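Local coordinates for ESX-5 secretion-associated protein EspG5 (Mycobacterium marinum, PDB 6VJ5) that acts as a cytoplasmic chaperone for cognate PE/PPE proteins, preventing aggregation of PE/PPE dimers, and is required for secretion of LipY and PE31/PPE18, at residues Lys93-Val98 against Asp110-Glu115; Ala87-Gly92 against Phe116-Ala121; Gly16-Gln21 against Asp45-His50; Ala30-Cys35 against Tyr226-Arg231. One frame throughout, in Å; residues are numbered along the deposited sequence.

Contact 1 (Lys93-Val98 against Asp110-Glu115)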
# COMPACT_ATOMS: atom_id res chain seq x y z
N LYS C 93 -21.37 -24.19 -3.88
CA LYS C 93 -20.83 -23.59 -5.09
C LYS C 93 -19.52 -22.88 -4.80
O LYS C 93 -19.38 -22.17 -3.80
CB LYS C 93 -21.84 -22.62 -5.71
CG LYS C 93 -21.34 -22.00 -7.01
CD LYS C 93 -22.40 -21.13 -7.68
CE LYS C 93 -21.81 -20.39 -8.88
NZ LYS C 93 -21.23 -21.31 -9.90
N LEU C 94 -18.54 -23.08 -5.68
CA LEU C 94 -17.24 -22.44 -5.54
C LEU C 94 -17.35 -21.00 -6.03
O LEU C 94 -17.71 -20.76 -7.19
CB LEU C 94 -16.19 -23.21 -6.34
CG LEU C 94 -14.77 -22.64 -6.34
CD1 LEU C 94 -14.26 -22.46 -4.92
CD2 LEU C 94 -13.84 -23.56 -7.13
N LEU C 95 -17.04 -20.05 -5.15
CA LEU C 95 -17.22 -18.64 -5.43
C LEU C 95 -15.94 -17.95 -5.88
O LEU C 95 -15.96 -16.74 -6.12
CB LEU C 95 -17.76 -17.93 -4.19
CG LEU C 95 -19.11 -18.42 -3.67
CD1 LEU C 95 -19.47 -17.62 -2.43
CD2 LEU C 95 -20.17 -18.29 -4.74
N TYR C 96 -14.84 -18.69 -5.98
CA TYR C 96 -13.56 -18.14 -6.45
C TYR C 96 -13.19 -16.86 -5.71
O TYR C 96 -12.72 -15.89 -6.29
CB TYR C 96 -13.61 -17.92 -7.96
CG TYR C 96 -13.89 -19.21 -8.70
CD1 TYR C 96 -12.88 -20.13 -8.90
CD2 TYR C 96 -15.16 -19.51 -9.17
CE1 TYR C 96 -13.12 -21.32 -9.56
CE2 TYR C 96 -15.41 -20.69 -9.84
CZ TYR C 96 -14.38 -21.59 -10.03
OH TYR C 96 -14.61 -22.78 -10.69
N GLY C 97 -13.39 -16.87 -4.39
CA GLY C 97 -12.93 -15.80 -3.54
C GLY C 97 -13.92 -14.70 -3.28
O GLY C 97 -13.68 -13.88 -2.38
N VAL C 98 -15.03 -14.66 -4.00
CA VAL C 98 -15.99 -13.56 -3.91
C VAL C 98 -16.80 -13.72 -2.63
O VAL C 98 -17.59 -14.66 -2.49
CB VAL C 98 -16.90 -13.50 -5.14
CG1 VAL C 98 -17.85 -12.31 -5.02
CG2 VAL C 98 -16.08 -13.45 -6.41
N ASP C 110 -10.44 -11.14 3.44
CA ASP C 110 -11.30 -12.26 3.78
C ASP C 110 -11.48 -13.17 2.56
O ASP C 110 -11.32 -12.76 1.41
CB ASP C 110 -12.68 -11.80 4.24
CG ASP C 110 -12.65 -11.10 5.58
OD1 ASP C 110 -11.74 -11.36 6.39
OD2 ASP C 110 -13.58 -10.29 5.82
N ILE C 111 -11.82 -14.42 2.84
CA ILE C 111 -12.25 -15.36 1.81
C ILE C 111 -13.61 -15.89 2.21
O ILE C 111 -14.02 -15.78 3.39
CB ILE C 111 -11.23 -16.51 1.61
CG1 ILE C 111 -10.97 -17.26 2.92
CG2 ILE C 111 -9.92 -15.97 1.06
CD1 ILE C 111 -10.04 -18.45 2.76
N PRO C 112 -14.37 -16.46 1.27
CA PRO C 112 -15.71 -16.95 1.61
C PRO C 112 -15.65 -18.05 2.65
O PRO C 112 -14.77 -18.91 2.63
CB PRO C 112 -16.25 -17.47 0.27
CG PRO C 112 -15.45 -16.73 -0.78
CD PRO C 112 -14.08 -16.57 -0.17
N ASP C 113 -16.62 -18.03 3.58
CA ASP C 113 -16.62 -19.01 4.66
C ASP C 113 -16.73 -20.44 4.16
O ASP C 113 -16.40 -21.37 4.91
CB ASP C 113 -17.78 -18.72 5.63
CG ASP C 113 -17.44 -17.65 6.65
OD1 ASP C 113 -16.24 -17.43 6.91
OD2 ASP C 113 -18.38 -17.03 7.20
N ASN C 114 -17.20 -20.65 2.93
CA ASN C 114 -17.34 -21.99 2.37
C ASN C 114 -16.11 -22.42 1.57
O ASN C 114 -16.16 -23.46 0.91
CB ASN C 114 -18.57 -22.06 1.46
CG ASN C 114 -18.34 -21.36 0.13
OD1 ASN C 114 -17.80 -20.26 0.08
ND2 ASN C 114 -18.76 -22.00 -0.96
N GLU C 115 -15.03 -21.65 1.62
CA GLU C 115 -13.88 -21.86 0.74
C GLU C 115 -12.65 -22.24 1.56
O GLU C 115 -12.44 -21.73 2.66
CB GLU C 115 -13.59 -20.61 -0.09
CG GLU C 115 -13.12 -20.90 -1.51
CD GLU C 115 -12.97 -19.65 -2.35
OE1 GLU C 115 -11.82 -19.28 -2.66
OE2 GLU C 115 -14.00 -19.04 -2.73
O HOH W 1 -16.32 -20.54 -2.61

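Contact 2 (Ala87-Gly92 against Phe116-Ala121)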
# COMPACT_ATOMS: atom_id res chain seq x y z
N ALA C 87 -5.09 -25.49 -5.49
CA ALA C 87 -6.39 -26.15 -5.45
C ALA C 87 -7.32 -25.30 -4.60
O ALA C 87 -7.01 -24.99 -3.45
CB ALA C 87 -6.27 -27.56 -4.86
N LEU C 88 -8.46 -24.92 -5.17
CA LEU C 88 -9.50 -24.19 -4.45
C LEU C 88 -10.68 -25.13 -4.25
O LEU C 88 -11.23 -25.65 -5.23
CB LEU C 88 -9.93 -22.95 -5.22
CG LEU C 88 -8.80 -22.08 -5.78
CD1 LEU C 88 -9.36 -20.99 -6.68
CD2 LEU C 88 -7.96 -21.49 -4.65
N LEU C 89 -11.08 -25.34 -3.00
CA LEU C 89 -12.15 -26.26 -2.67
C LEU C 89 -13.28 -25.52 -1.98
O LEU C 89 -13.04 -24.58 -1.21
CB LEU C 89 -11.66 -27.39 -1.77
CG LEU C 89 -10.42 -28.11 -2.29
CD1 LEU C 89 -9.17 -27.48 -1.68
CD2 LEU C 89 -10.48 -29.60 -2.00
N SER C 90 -14.51 -25.96 -2.24
CA SER C 90 -15.67 -25.32 -1.65
C SER C 90 -16.66 -26.37 -1.17
O SER C 90 -16.77 -27.46 -1.73
CB SER C 90 -16.37 -24.38 -2.63
OG SER C 90 -16.73 -25.06 -3.82
N ARG C 91 -17.34 -26.03 -0.08
CA ARG C 91 -18.60 -26.66 0.30
C ARG C 91 -19.72 -25.86 -0.35
O ARG C 91 -19.88 -24.67 -0.06
CB ARG C 91 -18.75 -26.69 1.82
CG ARG C 91 -20.18 -26.72 2.33
CD ARG C 91 -20.23 -27.02 3.83
NE ARG C 91 -19.70 -28.35 4.12
CZ ARG C 91 -18.51 -28.59 4.67
NH1 ARG C 91 -17.72 -27.58 5.02
NH2 ARG C 91 -18.12 -29.83 4.88
N GLY C 92 -20.45 -26.49 -1.26
CA GLY C 92 -21.41 -25.78 -2.07
C GLY C 92 -20.77 -25.24 -3.33
O GLY C 92 -19.74 -25.74 -3.81
N PHE C 116 -11.87 -23.16 1.01
CA PHE C 116 -10.62 -23.65 1.58
C PHE C 116 -9.58 -23.58 0.47
O PHE C 116 -9.85 -24.01 -0.66
CB PHE C 116 -10.80 -25.08 2.11
CG PHE C 116 -12.10 -25.30 2.84
CD1 PHE C 116 -13.25 -25.66 2.14
CD2 PHE C 116 -12.19 -25.15 4.22
CE1 PHE C 116 -14.46 -25.86 2.81
CE2 PHE C 116 -13.39 -25.35 4.89
CZ PHE C 116 -14.53 -25.70 4.18
N ARG C 117 -8.42 -23.01 0.76
CA ARG C 117 -7.43 -22.70 -0.27
C ARG C 117 -6.12 -23.41 0.04
O ARG C 117 -5.53 -23.20 1.11
CB ARG C 117 -7.20 -21.19 -0.38
CG ARG C 117 -8.14 -20.50 -1.36
CD ARG C 117 -8.61 -19.12 -0.87
NE ARG C 117 -9.51 -18.51 -1.85
CZ ARG C 117 -9.13 -17.64 -2.79
NH1 ARG C 117 -7.86 -17.26 -2.88
NH2 ARG C 117 -10.03 -17.16 -3.63
N VAL C 118 -5.66 -24.23 -0.91
CA VAL C 118 -4.48 -25.06 -0.75
C VAL C 118 -3.46 -24.68 -1.83
O VAL C 118 -3.74 -24.79 -3.03
CB VAL C 118 -4.82 -26.56 -0.86
CG1 VAL C 118 -3.54 -27.39 -0.88
CG2 VAL C 118 -5.73 -26.99 0.27
N VAL C 119 -2.27 -24.28 -1.40
CA VAL C 119 -1.16 -24.00 -2.30
C VAL C 119 -0.03 -24.98 -1.99
O VAL C 119 0.36 -25.14 -0.83
CB VAL C 119 -0.67 -22.54 -2.17
CG1 VAL C 119 0.50 -22.28 -3.10
CG2 VAL C 119 -1.81 -21.59 -2.47
N LEU C 120 0.49 -25.62 -3.03
CA LEU C 120 1.61 -26.54 -2.94
C LEU C 120 2.77 -25.90 -3.70
O LEU C 120 2.70 -25.75 -4.93
CB LEU C 120 1.26 -27.91 -3.52
CG LEU C 120 0.10 -28.67 -2.90
CD1 LEU C 120 -0.42 -29.70 -3.90
CD2 LEU C 120 0.51 -29.34 -1.61
N ALA C 121 3.83 -25.54 -2.99
CA ALA C 121 4.96 -24.86 -3.59
C ALA C 121 6.18 -25.77 -3.60
O ALA C 121 6.35 -26.62 -2.72
CB ALA C 121 5.29 -23.57 -2.82

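Contact 3 (Gly16-Gln21 against Asp45-His50)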
# COMPACT_ATOMS: atom_id res chain seq x y z
N GLY C 16 -0.42 -12.63 11.43
CA GLY C 16 0.85 -13.28 11.74
C GLY C 16 1.62 -13.71 10.51
O GLY C 16 2.84 -13.59 10.45
N PHE C 17 0.91 -14.22 9.50
CA PHE C 17 1.60 -14.62 8.28
C PHE C 17 2.26 -13.43 7.60
O PHE C 17 3.32 -13.58 6.97
CB PHE C 17 0.64 -15.30 7.31
CG PHE C 17 1.33 -16.00 6.18
CD1 PHE C 17 1.75 -15.30 5.07
CD2 PHE C 17 1.57 -17.36 6.25
CE1 PHE C 17 2.39 -15.95 4.03
CE2 PHE C 17 2.21 -18.01 5.22
CZ PHE C 17 2.62 -17.31 4.11
N TRP C 18 1.65 -12.25 7.69
CA TRP C 18 2.23 -11.06 7.09
C TRP C 18 3.47 -10.60 7.85
O TRP C 18 4.42 -10.11 7.24
CB TRP C 18 1.18 -9.96 7.04
CG TRP C 18 1.71 -8.60 6.73
CD1 TRP C 18 1.98 -8.08 5.50
CD2 TRP C 18 2.02 -7.57 7.68
NE1 TRP C 18 2.44 -6.79 5.63
CE2 TRP C 18 2.47 -6.46 6.95
CE3 TRP C 18 1.95 -7.49 9.07
CZ2 TRP C 18 2.86 -5.27 7.57
CZ3 TRP C 18 2.33 -6.32 9.69
CH2 TRP C 18 2.78 -5.22 8.94
N MET C 19 3.50 -10.77 9.18
CA MET C 19 4.68 -10.38 9.93
C MET C 19 5.87 -11.27 9.59
O MET C 19 6.99 -10.77 9.40
CB MET C 19 4.37 -10.43 11.43
CG MET C 19 3.07 -9.72 11.76
SD MET C 19 3.00 -9.04 13.42
CE MET C 19 3.26 -10.52 14.39
N LEU C 20 5.65 -12.58 9.48
CA LEU C 20 6.73 -13.46 9.05
C LEU C 20 7.29 -13.01 7.71
O LEU C 20 8.51 -12.99 7.50
CB LEU C 20 6.24 -14.90 8.97
CG LEU C 20 5.59 -15.40 10.26
CD1 LEU C 20 4.95 -16.76 10.06
CD2 LEU C 20 6.61 -15.45 11.39
N GLN C 21 6.41 -12.65 6.78
CA GLN C 21 6.86 -12.09 5.51
C GLN C 21 7.74 -10.87 5.74
O GLN C 21 8.76 -10.69 5.07
CB GLN C 21 5.67 -11.71 4.64
CG GLN C 21 4.89 -12.89 4.11
CD GLN C 21 3.67 -12.45 3.34
OE1 GLN C 21 2.73 -11.90 3.91
NE2 GLN C 21 3.68 -12.69 2.04
N ASP C 45 10.17 -2.24 13.17
CA ASP C 45 10.01 -2.32 14.62
C ASP C 45 8.57 -2.06 15.07
O ASP C 45 8.18 -2.51 16.15
CB ASP C 45 10.95 -1.32 15.31
CG ASP C 45 11.00 -1.50 16.82
OD1 ASP C 45 10.43 -2.50 17.33
OD2 ASP C 45 11.59 -0.65 17.51
N TRP C 46 7.77 -1.36 14.26
CA TRP C 46 6.35 -1.21 14.57
C TRP C 46 5.62 -2.55 14.50
O TRP C 46 4.50 -2.66 15.01
CB TRP C 46 5.70 -0.20 13.62
CG TRP C 46 5.53 -0.66 12.20
CD1 TRP C 46 6.51 -0.74 11.24
CD2 TRP C 46 4.32 -1.09 11.57
NE1 TRP C 46 5.98 -1.20 10.06
CE2 TRP C 46 4.63 -1.42 10.23
CE3 TRP C 46 2.99 -1.22 12.00
CZ2 TRP C 46 3.67 -1.87 9.32
CZ3 TRP C 46 2.04 -1.68 11.10
CH2 TRP C 46 2.39 -2.00 9.78
N LEU C 47 6.23 -3.56 13.88
CA LEU C 47 5.67 -4.91 13.92
C LEU C 47 5.69 -5.47 15.34
O LEU C 47 4.78 -6.23 15.71
CB LEU C 47 6.46 -5.82 12.98
CG LEU C 47 6.53 -5.38 11.52
CD1 LEU C 47 7.47 -6.26 10.71
CD2 LEU C 47 5.13 -5.41 10.92
N ASN C 48 6.70 -5.12 16.13
CA ASN C 48 6.80 -5.61 17.51
C ASN C 48 5.61 -5.18 18.36
O ASN C 48 5.40 -5.75 19.45
CB ASN C 48 8.09 -5.10 18.16
CG ASN C 48 9.24 -6.08 18.03
OD1 ASN C 48 9.04 -7.29 18.01
ND2 ASN C 48 10.46 -5.55 17.95
N GLU C 49 4.84 -4.19 17.92
CA GLU C 49 3.66 -3.74 18.65
C GLU C 49 2.44 -4.61 18.38
O GLU C 49 1.52 -4.63 19.21
CB GLU C 49 3.36 -2.28 18.29
CG GLU C 49 4.22 -1.27 19.05
CD GLU C 49 4.40 0.05 18.31
OE1 GLU C 49 3.72 0.28 17.29
OE2 GLU C 49 5.24 0.86 18.76
N HIS C 50 2.40 -5.33 17.26
CA HIS C 50 1.25 -6.16 16.97
C HIS C 50 1.11 -7.24 18.04
O HIS C 50 2.11 -7.80 18.50
CB HIS C 50 1.40 -6.81 15.59
CG HIS C 50 0.10 -7.14 14.93
ND1 HIS C 50 -0.66 -8.23 15.28
CD2 HIS C 50 -0.57 -6.51 13.94
CE1 HIS C 50 -1.75 -8.26 14.53
NE2 HIS C 50 -1.72 -7.23 13.71

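Contact 4 (Ala30-Cys35 against Tyr226-Arg231)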
# COMPACT_ATOMS: atom_id res chain seq x y z
N ALA C 30 1.88 -16.73 -2.90
CA ALA C 30 0.80 -17.02 -3.82
C ALA C 30 -0.38 -16.08 -3.57
O ALA C 30 -0.77 -15.89 -2.40
CB ALA C 30 0.34 -18.48 -3.68
N PRO C 31 -0.94 -15.46 -4.60
CA PRO C 31 -2.12 -14.61 -4.38
C PRO C 31 -3.30 -15.35 -3.78
O PRO C 31 -4.14 -14.73 -3.12
CB PRO C 31 -2.45 -14.07 -5.78
CG PRO C 31 -1.83 -15.06 -6.73
CD PRO C 31 -0.61 -15.60 -6.03
N GLU C 32 -3.39 -16.67 -3.98
CA GLU C 32 -4.55 -17.41 -3.50
C GLU C 32 -4.64 -17.43 -1.98
O GLU C 32 -5.73 -17.57 -1.43
CB GLU C 32 -4.52 -18.85 -4.03
CG GLU C 32 -4.77 -18.97 -5.52
CD GLU C 32 -3.52 -18.74 -6.34
OE1 GLU C 32 -2.48 -18.43 -5.74
OE2 GLU C 32 -3.59 -18.87 -7.58
N LEU C 33 -3.51 -17.30 -1.29
CA LEU C 33 -3.54 -17.16 0.16
C LEU C 33 -4.05 -15.80 0.60
O LEU C 33 -4.37 -15.63 1.79
CB LEU C 33 -2.14 -17.39 0.73
CG LEU C 33 -1.60 -18.81 0.53
CD1 LEU C 33 -0.10 -18.82 0.63
CD2 LEU C 33 -2.23 -19.72 1.57
N ARG C 34 -4.12 -14.84 -0.32
CA ARG C 34 -4.74 -13.54 -0.08
C ARG C 34 -4.25 -12.92 1.23
O ARG C 34 -5.03 -12.52 2.09
CB ARG C 34 -6.27 -13.68 -0.09
CG ARG C 34 -7.01 -12.37 -0.24
CD ARG C 34 -8.49 -12.62 -0.49
NE ARG C 34 -8.79 -12.90 -1.90
CZ ARG C 34 -10.03 -13.01 -2.38
NH1 ARG C 34 -11.06 -12.87 -1.56
NH2 ARG C 34 -10.23 -13.28 -3.66
N CYS C 35 -2.93 -12.83 1.36
CA CYS C 35 -2.35 -12.13 2.50
C CYS C 35 -2.08 -10.67 2.14
O CYS C 35 -2.09 -10.28 0.97
CB CYS C 35 -1.07 -12.81 2.94
SG CYS C 35 -1.35 -14.47 3.58
N TYR C 226 -5.01 -25.94 -10.59
CA TYR C 226 -4.18 -25.39 -11.65
C TYR C 226 -2.78 -25.14 -11.09
O TYR C 226 -2.54 -25.29 -9.89
CB TYR C 226 -4.79 -24.11 -12.23
CG TYR C 226 -5.03 -23.04 -11.19
CD1 TYR C 226 -6.15 -23.09 -10.37
CD2 TYR C 226 -4.15 -21.98 -11.03
CE1 TYR C 226 -6.38 -22.12 -9.42
CE2 TYR C 226 -4.37 -21.00 -10.09
CZ TYR C 226 -5.49 -21.08 -9.28
OH TYR C 226 -5.72 -20.11 -8.33
N ALA C 227 -1.86 -24.78 -11.98
CA ALA C 227 -0.46 -24.66 -11.60
C ALA C 227 0.16 -23.43 -12.25
O ALA C 227 -0.35 -22.87 -13.22
CB ALA C 227 0.34 -25.91 -12.00
N ARG C 228 1.31 -23.03 -11.70
CA ARG C 228 2.05 -21.85 -12.14
C ARG C 228 3.53 -22.18 -12.10
O ARG C 228 4.02 -22.79 -11.14
CB ARG C 228 1.72 -20.64 -11.25
CG ARG C 228 1.64 -19.32 -11.99
CD ARG C 228 0.82 -18.27 -11.21
NE ARG C 228 0.79 -18.53 -9.78
CZ ARG C 228 -0.33 -18.62 -9.05
NH1 ARG C 228 -0.25 -18.87 -7.76
NH2 ARG C 228 -1.51 -18.44 -9.62
N GLN C 229 4.25 -21.79 -13.16
CA GLN C 229 5.68 -22.05 -13.29
C GLN C 229 6.43 -20.74 -13.43
O GLN C 229 5.91 -19.75 -13.95
CB GLN C 229 5.96 -22.94 -14.51
CG GLN C 229 6.97 -24.04 -14.26
CD GLN C 229 7.17 -24.92 -15.48
OE1 GLN C 229 6.75 -24.59 -16.58
NE2 GLN C 229 7.83 -26.06 -15.28
N TYR C 230 7.69 -20.73 -12.96
CA TYR C 230 8.50 -19.53 -12.92
C TYR C 230 9.88 -19.77 -13.52
O TYR C 230 10.59 -20.69 -13.09
CB TYR C 230 8.66 -19.02 -11.48
CG TYR C 230 7.36 -18.69 -10.78
CD1 TYR C 230 6.72 -17.48 -11.01
CD2 TYR C 230 6.77 -19.58 -9.89
CE1 TYR C 230 5.53 -17.16 -10.38
CE2 TYR C 230 5.58 -19.28 -9.26
CZ TYR C 230 4.97 -18.07 -9.50
OH TYR C 230 3.78 -17.75 -8.88
N ARG C 231 10.27 -18.93 -14.48
CA ARG C 231 11.61 -18.90 -15.04
C ARG C 231 12.14 -17.47 -14.96
O ARG C 231 11.38 -16.51 -15.11
CB ARG C 231 11.63 -19.39 -16.49
CG ARG C 231 13.01 -19.35 -17.15
CD ARG C 231 12.91 -19.64 -18.65
NE ARG C 231 12.87 -21.08 -18.93
CZ ARG C 231 12.64 -21.60 -20.13
NH1 ARG C 231 12.43 -20.81 -21.17
NH2 ARG C 231 12.63 -22.92 -20.29

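Contact 1 (Lys93-Val98 against Asp110-Glu115)
Glu115 reaches across to the turn Leu95-Val98 with its chain extended beyond CG, and its carboxylate meets the backbone there: Gly97 N donates to the syn lone pair of Glu115 OE2 over 2.8 Å, at an N-H...O angle of 151°. Leu94 crosses the stem of this side chain at about a right angle, its CD1 3.9 Å from Glu115 CG. The other carboxylate oxygen, OE1, is engaged by Arg117 NE in a salt bridge, so the group is held at both oxygens. Asn114 approaches from the same segment. Its CG stands between the backbone N and the carbonyl carbon (chi1 75°), and ND2 donates to Lys93 O at 2.9 Å; the acceptor lies in the amide plane, but the bond is bent to 131°. ND2 also bonds to Arg91 O. A water joins the two polar side chains to the opposite backbone, accepting from Leu95 N at 2.7 Å and donating to Asn114 OD1 and Glu115 OE2. Leu95 crosses Asn114 at about a right angle and brings CD1 to Pro112 CB at 4.2 Å. The proline ring lies against backbone, its CG 3.4 Å from Val98 O. Two beta turns shape the pieces, type I' at Leu95-Val98 and type I at Pro112-Glu115; a CB on Gly97 would collide with the carbonyl O of Tyr96, which calls for glycine. Tyr96 O bonds to a basic side chain of another protein's chain. The arrangement closes the base of the long connection between antiparallel strands 83-91 and 115-123, and Leu94 and Tyr96 pack on Ala224 of the adjoining strand 221-231.

Contact 2 (Ala87-Gly92 against Phe116-Ala121)
Leu89 and Phe116 form a hydrogen-bonded pair in an antiparallel beta sheet, where strands 83-91 and 115-123 lie side by side in the central sheet of EspG5. The local axes come within 5.0 Å and their directions differ by 162°. Leu89 N to Phe116 O (3.0 Å) and Phe116 N to Leu89 O (2.9 Å) close one ring of bonds; Ala87 and Val118 form the next such pair, with Leu88 and Arg117 as the non-hydrogen-bonded pair between them. Phe116 can be followed outward. Its CB lies 4.0 Å from Leu89 O, and CG sits anti to the carbonyl carbon (chi1 -42°). From there CD1 comes to 3.5 Å from the same oxygen, which lies at the ring edge near its plane; CE1 is near Arg91 N, and CZ at the tip meets Arg91 NH1 at 3.8 Å. The guanidinium and phenyl planes are 90° apart, with NH1 at the ring's edge. Leu89 CD1 packs against Val118 CG2 on the face shared with Phe116. On the other face of the sheet, Arg117 NE makes a salt bridge with Glu115 OE1 and NH1 bonds to Glu32 O. There, too, Leu88 CD2 touches Arg117 CG at 3.4 Å and lies over one guanidinium face, offset toward the rim.

Contact 3 (Gly16-Gln21 against Asp45-His50)
Met19 and Leu47 mark the nearest backbone approach, with CA atoms 6.8 Å apart, where helix 14-23 meets a short 3-10 turn at 45-47 and the loop after it. The contact is made by side chains. Trp18 CG is anti to its backbone N (chi1 167°), and the six-membered ring farther out reaches Trp46, whose CG takes the position between backbone N and carbonyl carbon (chi1 71°). CH2 of Trp18 comes 3.4 Å from CH2 of Trp46. The two side chains cross at about a right angle while the six-membered rings are inclined at 59°, centroids 5.5 Å apart, an oblique aromatic pair. Leu47 lays CD2 over one face of Trp46, offset toward the rim. Met19 uses its sulfur: SD lies 3.5 Å from His50 CB and 4.3 Å from the imidazole centroid, an oblique sulfur-aromatic contact. His50 has a second task, since it occupies the N-cap position of helix 51-58 and ND1 bonds to Gly52 N. Around these groups, Arg36 makes a cation-pi contact with Trp18, and a polar side chain from another protein's chain stacks on Trp46. Met19 also packs on Met53 and Met56, so helix 14-23 rests against helix 51-58, whose N-terminus His50 caps.

Contact 4 (Ala30-Cys35 against Tyr226-Arg231)
A buried salt bridge on the central antiparallel sheet joins the 3-10 turn 31-33 to strand 221-231, with Glu32 and Arg228 as its charged ends. The side chains meet tip to tip, and their carboxylate and guanidinium planes are only 23° apart. Arg228 grips the acid end-on: NH1 donates to Glu32 OE1 at 3.0 Å and NH2 to Glu32 OE2 at 2.9 Å, with N-H...O angles of 157° and 163°. Both acceptors use syn lone pairs, one from each oxygen, as in an end-on bidentate pair. Tyr226 brings its hydroxyl to the same carboxylate, donating from OH to Glu32 OE2 at 2.6 Å on the anti lone pair. OE2 thus accepts from two donors on different lone pairs, which fixes the rotation of the carboxylate and would be expected to favour its ionised form. The bend at chi2 of Glu32 carries CD out of line with the earlier chain, and Tyr226 OH also lies 3.2 Å from Glu32 CG. Arg228 is held at a third nitrogen, because NE donates to Tyr230 OH at 3.2 Å, two residues along the same strand. Pro31 meets the guanidinium through CD, 3.7 Å from Arg228 NH1. Val86 of strand 83-91 packs on Glu32, Tyr226 and Arg228, and Glu32 O receives Arg117 NH1 from strand 115-123. Side chains of another protein's chain also pack on Pro31, Glu32, Tyr226 and Arg228. The arrangement is a bidentate arginine-carboxylate pair supported by a tyrosine hydroxyl, buried where the 3-10 turn 31-33 lies against strand 221-231 of the central antiparallel sheet.

From the N terminus, helix 14-23 opens contact 3, which closes at 45-50, just before helix 51-58. Residues 30-35 lie within that loop and open contact 4, so contacts 3 and 4 cross; Phe17 CD1 packs on Cys35 SG. Contact 4 closes late, at strand 221-231, and its span encloses contacts 1 and 2. Contact 2 pairs strands 83-91 and 115-123, and contact 1 lies within their connection, joined to contact 2 by a probable hydrogen bond of Arg91 N with Asn114 O. Arg34 connects contact 4 to contact 1, its NH1 reaching Gly97 O and Asp110 O. Contact 3 stays among N-terminal helices, contact 4 ties their loop to the central sheet, and contacts 1 and 2 belong to the sheet and its connection.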